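Local coordinates for protein endoglucanase (Uncultured bacterium, PDB 3X17) that probably hydrolyses internal beta-1,4-glucosidic linkages of cellulose, as a family 9 glycoside hydrolase with an N-terminal Ig-like domain, at residues K437-F448 / D544-H555. Sequence-based numbering, arbitrary orientation.
Sequences KEALAKGMLLLF and DYNAPLVFVAAH
P548 and V552 are the two knobs of helix 544-555 that fit into holes on helix 437-448: the proline ring sits among K437, L440, A441 and M444, and V552 among L440, G443, M444 and L447. At the second hole V552 CG2 reaches backbone, 3.5 Å from L440 O, while L440 sends CD1 to L549 CB (3.7 Å) and CD2 to V552 CB. Rings line the C-terminal half of the contact. M444 extends CG anti to its own nitrogen (chi1 -172°), laying it over one face of F551, 3.6 Å from CE1; SD stands farther above the same ring in a Met-aromatic contact, and the bend at chi3 brings CE to P548 CB. L447 CD2 lies over the centre of the H555 imidazole, 3.6 Å from the ring centroid; H555 ND1 is hydrogen-bonded to Y201 OH. The polar element is at the N-terminal end, where a water accepts from K437 NZ (2.8 Å) and donates to D544 OD2 (2.7 Å), bridging charges too far apart for a direct salt bridge. The segment axes approach to 8.4 Å and are inclined at 39°, both running the same general way; this buried knobs-into-holes packing joins two helices of the (alpha/alpha)6 barrel of the family 9 catalytic domain.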
loop_
_atom_site.group_PDB
_atom_site.type_symbol
_atom_site.label_atom_id
_atom_site.label_comp_id
_atom_site.label_asym_id
_atom_site.label_seq_id
_atom_site.Cartn_x
_atom_site.Cartn_y
_atom_site.Cartn_z
ATOM N N LYS A 437 -3.468 3.952 3.251
ATOM C CA LYS A 437 -2.612 3.776 2.095
ATOM C C LYS A 437 -1.926 5.105 1.737
ATOM O O LYS A 437 -0.717 5.162 1.456
ATOM C CB LYS A 437 -3.442 3.248 0.919
ATOM C CG LYS A 437 -2.652 3.077 -0.392
ATOM C CD LYS A 437 -2.653 4.354 -1.177
ATOM C CE LYS A 437 -4.087 4.728 -1.615
ATOM N NZ LYS A 437 -4.054 5.427 -2.970
ATOM N N GLU A 438 -2.715 6.167 1.745
ATOM C CA GLU A 438 -2.242 7.527 1.487
ATOM C C GLU A 438 -1.136 7.967 2.466
ATOM O O GLU A 438 -0.131 8.558 2.045
ATOM C CB GLU A 438 -3.437 8.511 1.518
ATOM C CG GLU A 438 -3.053 9.969 1.332
ATOM C CD GLU A 438 -4.252 10.925 1.315
ATOM O OE1 GLU A 438 -5.378 10.507 0.941
ATOM O OE2 GLU A 438 -4.041 12.119 1.611
ATOM N N ALA A 439 -1.286 7.611 3.745
ATOM C CA ALA A 439 -0.230 7.851 4.741
ATOM C C ALA A 439 1.052 7.163 4.306
ATOM O O ALA A 439 2.138 7.762 4.336
ATOM C CB ALA A 439 -0.643 7.333 6.099
ATOM N N LEU A 440 0.945 5.879 4.001
ATOM C CA LEU A 440 2.138 5.106 3.720
ATOM C C LEU A 440 2.754 5.538 2.392
ATOM O O LEU A 440 3.982 5.566 2.248
ATOM C CB LEU A 440 1.831 3.614 3.741
ATOM C CG LEU A 440 1.739 2.972 5.132
ATOM C CD1 LEU A 440 1.006 1.627 4.997
ATOM C CD2 LEU A 440 3.141 2.744 5.746
ATOM N N ALA A 441 1.910 5.882 1.421
ATOM C CA ALA A 441 2.375 6.371 0.122
ATOM C C ALA A 441 3.112 7.706 0.293
ATOM O O ALA A 441 4.038 7.991 -0.460
ATOM C CB ALA A 441 1.196 6.550 -0.842
ATOM N N LYS A 442 2.646 8.543 1.218
ATOM C CA LYS A 442 3.373 9.762 1.578
ATOM C C LYS A 442 4.680 9.467 2.314
ATOM O O LYS A 442 5.665 10.185 2.145
ATOM C CB LYS A 442 2.509 10.714 2.413
ATOM C CG LYS A 442 1.420 11.412 1.627
ATOM C CD LYS A 442 0.474 12.213 2.577
ATOM C CE LYS A 442 -0.408 13.186 1.754
ATOM N NZ LYS A 442 -1.292 14.046 2.628
ATOM N N GLY A 443 4.682 8.401 3.112
ATOM C CA GLY A 443 5.906 7.837 3.641
ATOM C C GLY A 443 6.892 7.513 2.537
ATOM O O GLY A 443 8.090 7.815 2.632
ATOM N N MET A 444 6.373 6.902 1.481
ATOM C CA MET A 444 7.162 6.591 0.289
ATOM C C MET A 444 7.763 7.848 -0.365
ATOM O O MET A 444 8.905 7.822 -0.739
ATOM C CB MET A 444 6.333 5.790 -0.732
ATOM C CG MET A 444 7.150 5.262 -1.925
ATOM S SD MET A 444 6.074 4.688 -3.267
ATOM C CE MET A 444 5.250 3.304 -2.493
ATOM N N LEU A 445 7.022 8.945 -0.476
ATOM C CA LEU A 445 7.626 10.165 -1.034
ATOM C C LEU A 445 8.742 10.737 -0.157
ATOM O O LEU A 445 9.764 11.202 -0.683
ATOM C CB LEU A 445 6.600 11.254 -1.371
ATOM C CG LEU A 445 5.393 10.862 -2.232
ATOM C CD1 LEU A 445 4.441 12.038 -2.327
ATOM C CD2 LEU A 445 5.800 10.346 -3.609
ATOM N N LEU A 446 8.577 10.663 1.164
ATOM C CA LEU A 446 9.668 11.015 2.091
ATOM C C LEU A 446 10.902 10.153 1.843
ATOM O O LEU A 446 12.002 10.681 1.690
ATOM C CB LEU A 446 9.236 10.865 3.553
ATOM C CG LEU A 446 8.117 11.814 3.983
ATOM C CD1 LEU A 446 7.438 11.297 5.253
ATOM C CD2 LEU A 446 8.669 13.222 4.206
ATOM N N LEU A 447 10.704 8.849 1.674
ATOM C CA LEU A 447 11.816 7.982 1.408
ATOM C C LEU A 447 12.444 8.222 0.043
ATOM O O LEU A 447 13.631 7.977 -0.124
ATOM C CB LEU A 447 11.439 6.509 1.583
ATOM C CG LEU A 447 11.115 6.069 3.015
ATOM C CD1 LEU A 447 10.607 4.626 3.045
ATOM C CD2 LEU A 447 12.298 6.268 3.962
ATOM N N PHE A 448 11.664 8.629 -0.953
ATOM C CA PHE A 448 12.265 8.926 -2.267
ATOM C C PHE A 448 13.262 10.098 -2.120
ATOM O O PHE A 448 14.365 10.055 -2.659
ATOM C CB PHE A 448 11.213 9.312 -3.301
ATOM C CG PHE A 448 10.442 8.136 -3.889
ATOM C CD1 PHE A 448 10.885 6.826 -3.730
ATOM C CD2 PHE A 448 9.291 8.356 -4.626
ATOM C CE1 PHE A 448 10.174 5.754 -4.285
ATOM C CE2 PHE A 448 8.589 7.288 -5.222
ATOM C CZ PHE A 448 9.034 5.992 -5.041
ATOM N N ASP A 544 -3.677 -2.435 -3.392
ATOM C CA ASP A 544 -2.929 -1.179 -3.517
ATOM C C ASP A 544 -2.654 -0.510 -2.154
ATOM O O ASP A 544 -1.834 0.395 -2.062
ATOM C CB ASP A 544 -3.579 -0.216 -4.523
ATOM C CG ASP A 544 -4.935 0.285 -4.065
ATOM O OD1 ASP A 544 -5.738 -0.548 -3.607
ATOM O OD2 ASP A 544 -5.202 1.510 -4.160
ATOM N N TYR A 545 -3.274 -1.009 -1.087
ATOM C CA TYR A 545 -2.982 -0.508 0.249
ATOM C C TYR A 545 -1.714 -1.188 0.764
ATOM O O TYR A 545 -0.859 -0.548 1.358
ATOM C CB TYR A 545 -4.118 -0.810 1.220
ATOM C CG TYR A 545 -5.471 -0.212 0.868
ATOM C CD1 TYR A 545 -5.610 0.774 -0.130
ATOM C CD2 TYR A 545 -6.577 -0.511 1.652
ATOM C CE1 TYR A 545 -6.861 1.369 -0.372
ATOM C CE2 TYR A 545 -7.808 0.034 1.401
ATOM C CZ TYR A 545 -7.961 0.952 0.387
ATOM O OH TYR A 545 -9.198 1.524 0.238
ATOM N N ASN A 546 -1.615 -2.486 0.512
ATOM C CA ASN A 546 -0.494 -3.291 0.942
ATOM C C ASN A 546 0.814 -2.958 0.238
ATOM O O ASN A 546 1.898 -3.255 0.741
ATOM C CB ASN A 546 -0.835 -4.779 0.813
ATOM C CG ASN A 546 -1.280 -5.375 2.139
ATOM O OD1 ASN A 546 -2.230 -4.885 2.730
ATOM N ND2 ASN A 546 -0.468 -6.284 2.702
ATOM N N ALA A 547 0.706 -2.374 -0.944
ATOM C CA ALA A 547 1.884 -2.127 -1.774
ATOM C C ALA A 547 2.825 -1.107 -1.120
ATOM O O ALA A 547 4.006 -1.355 -1.011
ATOM C CB ALA A 547 1.465 -1.666 -3.156
ATOM N N PRO A 548 2.298 0.055 -0.684
ATOM C CA PRO A 548 3.224 0.978 -0.020
ATOM C C PRO A 548 3.593 0.497 1.382
ATOM O O PRO A 548 4.638 0.891 1.911
ATOM C CB PRO A 548 2.431 2.306 0.041
ATOM C CG PRO A 548 0.977 1.882 -0.037
ATOM C CD PRO A 548 0.978 0.668 -0.940
ATOM N N LEU A 549 2.740 -0.327 1.995
ATOM C CA LEU A 549 3.107 -0.966 3.256
ATOM C C LEU A 549 4.344 -1.862 3.101
ATOM O O LEU A 549 5.263 -1.805 3.912
ATOM C CB LEU A 549 1.925 -1.742 3.880
ATOM C CG LEU A 549 2.235 -2.559 5.141
ATOM C CD1 LEU A 549 2.837 -1.700 6.280
ATOM C CD2 LEU A 549 1.007 -3.368 5.639
ATOM N N VAL A 550 4.333 -2.731 2.114
ATOM C CA VAL A 550 5.500 -3.555 1.827
ATOM C C VAL A 550 6.718 -2.663 1.517
ATOM O O VAL A 550 7.807 -2.942 1.996
ATOM C CB VAL A 550 5.256 -4.514 0.621
ATOM C CG1 VAL A 550 6.593 -5.085 0.076
ATOM C CG2 VAL A 550 4.322 -5.653 1.028
ATOM N N PHE A 551 6.518 -1.560 0.780
ATOM C CA PHE A 551 7.629 -0.631 0.501
ATOM C C PHE A 551 8.251 -0.014 1.755
ATOM O O PHE A 551 9.468 -0.131 1.989
ATOM C CB PHE A 551 7.225 0.459 -0.497
ATOM C CG PHE A 551 8.378 1.356 -0.916
ATOM C CD1 PHE A 551 8.716 2.475 -0.170
ATOM C CD2 PHE A 551 9.140 1.052 -2.036
ATOM C CE1 PHE A 551 9.768 3.297 -0.550
ATOM C CE2 PHE A 551 10.199 1.857 -2.411
ATOM C CZ PHE A 551 10.503 2.993 -1.675
ATOM N N VAL A 552 7.415 0.575 2.601
ATOM C CA VAL A 552 7.937 1.287 3.755
ATOM C C VAL A 552 8.517 0.310 4.778
ATOM O O VAL A 552 9.610 0.531 5.307
ATOM C CB VAL A 552 6.899 2.260 4.381
ATOM C CG1 VAL A 552 7.521 3.022 5.538
ATOM C CG2 VAL A 552 6.435 3.257 3.334
ATOM N N ALA A 553 7.879 -0.853 4.898
ATOM C CA ALA A 553 8.330 -1.869 5.820
ATOM C C ALA A 553 9.696 -2.393 5.367
ATOM O O ALA A 553 10.591 -2.650 6.207
ATOM C CB ALA A 553 7.323 -3.003 5.897
ATOM N N ALA A 554 9.857 -2.557 4.054
ATOM C CA ALA A 554 11.122 -3.075 3.524
ATOM C C ALA A 554 12.295 -2.109 3.804
ATOM O O ALA A 554 13.398 -2.546 4.129
ATOM C CB ALA A 554 11.009 -3.372 2.037
ATOM N N HIS A 555 12.040 -0.804 3.727
ATOM C CA HIS A 555 13.035 0.177 4.134
ATOM C C HIS A 555 13.550 -0.076 5.563
ATOM O O HIS A 555 14.754 -0.079 5.814
ATOM C CB HIS A 555 12.500 1.603 4.013
ATOM C CG HIS A 555 13.511 2.648 4.397
ATOM N ND1 HIS A 555 14.335 3.266 3.475
ATOM C CD2 HIS A 555 13.876 3.129 5.612
ATOM C CE1 HIS A 555 15.152 4.091 4.107
ATOM N NE2 HIS A 555 14.897 4.028 5.401
HETATM O O HOH W 1 -3.495 3.487 -4.853
#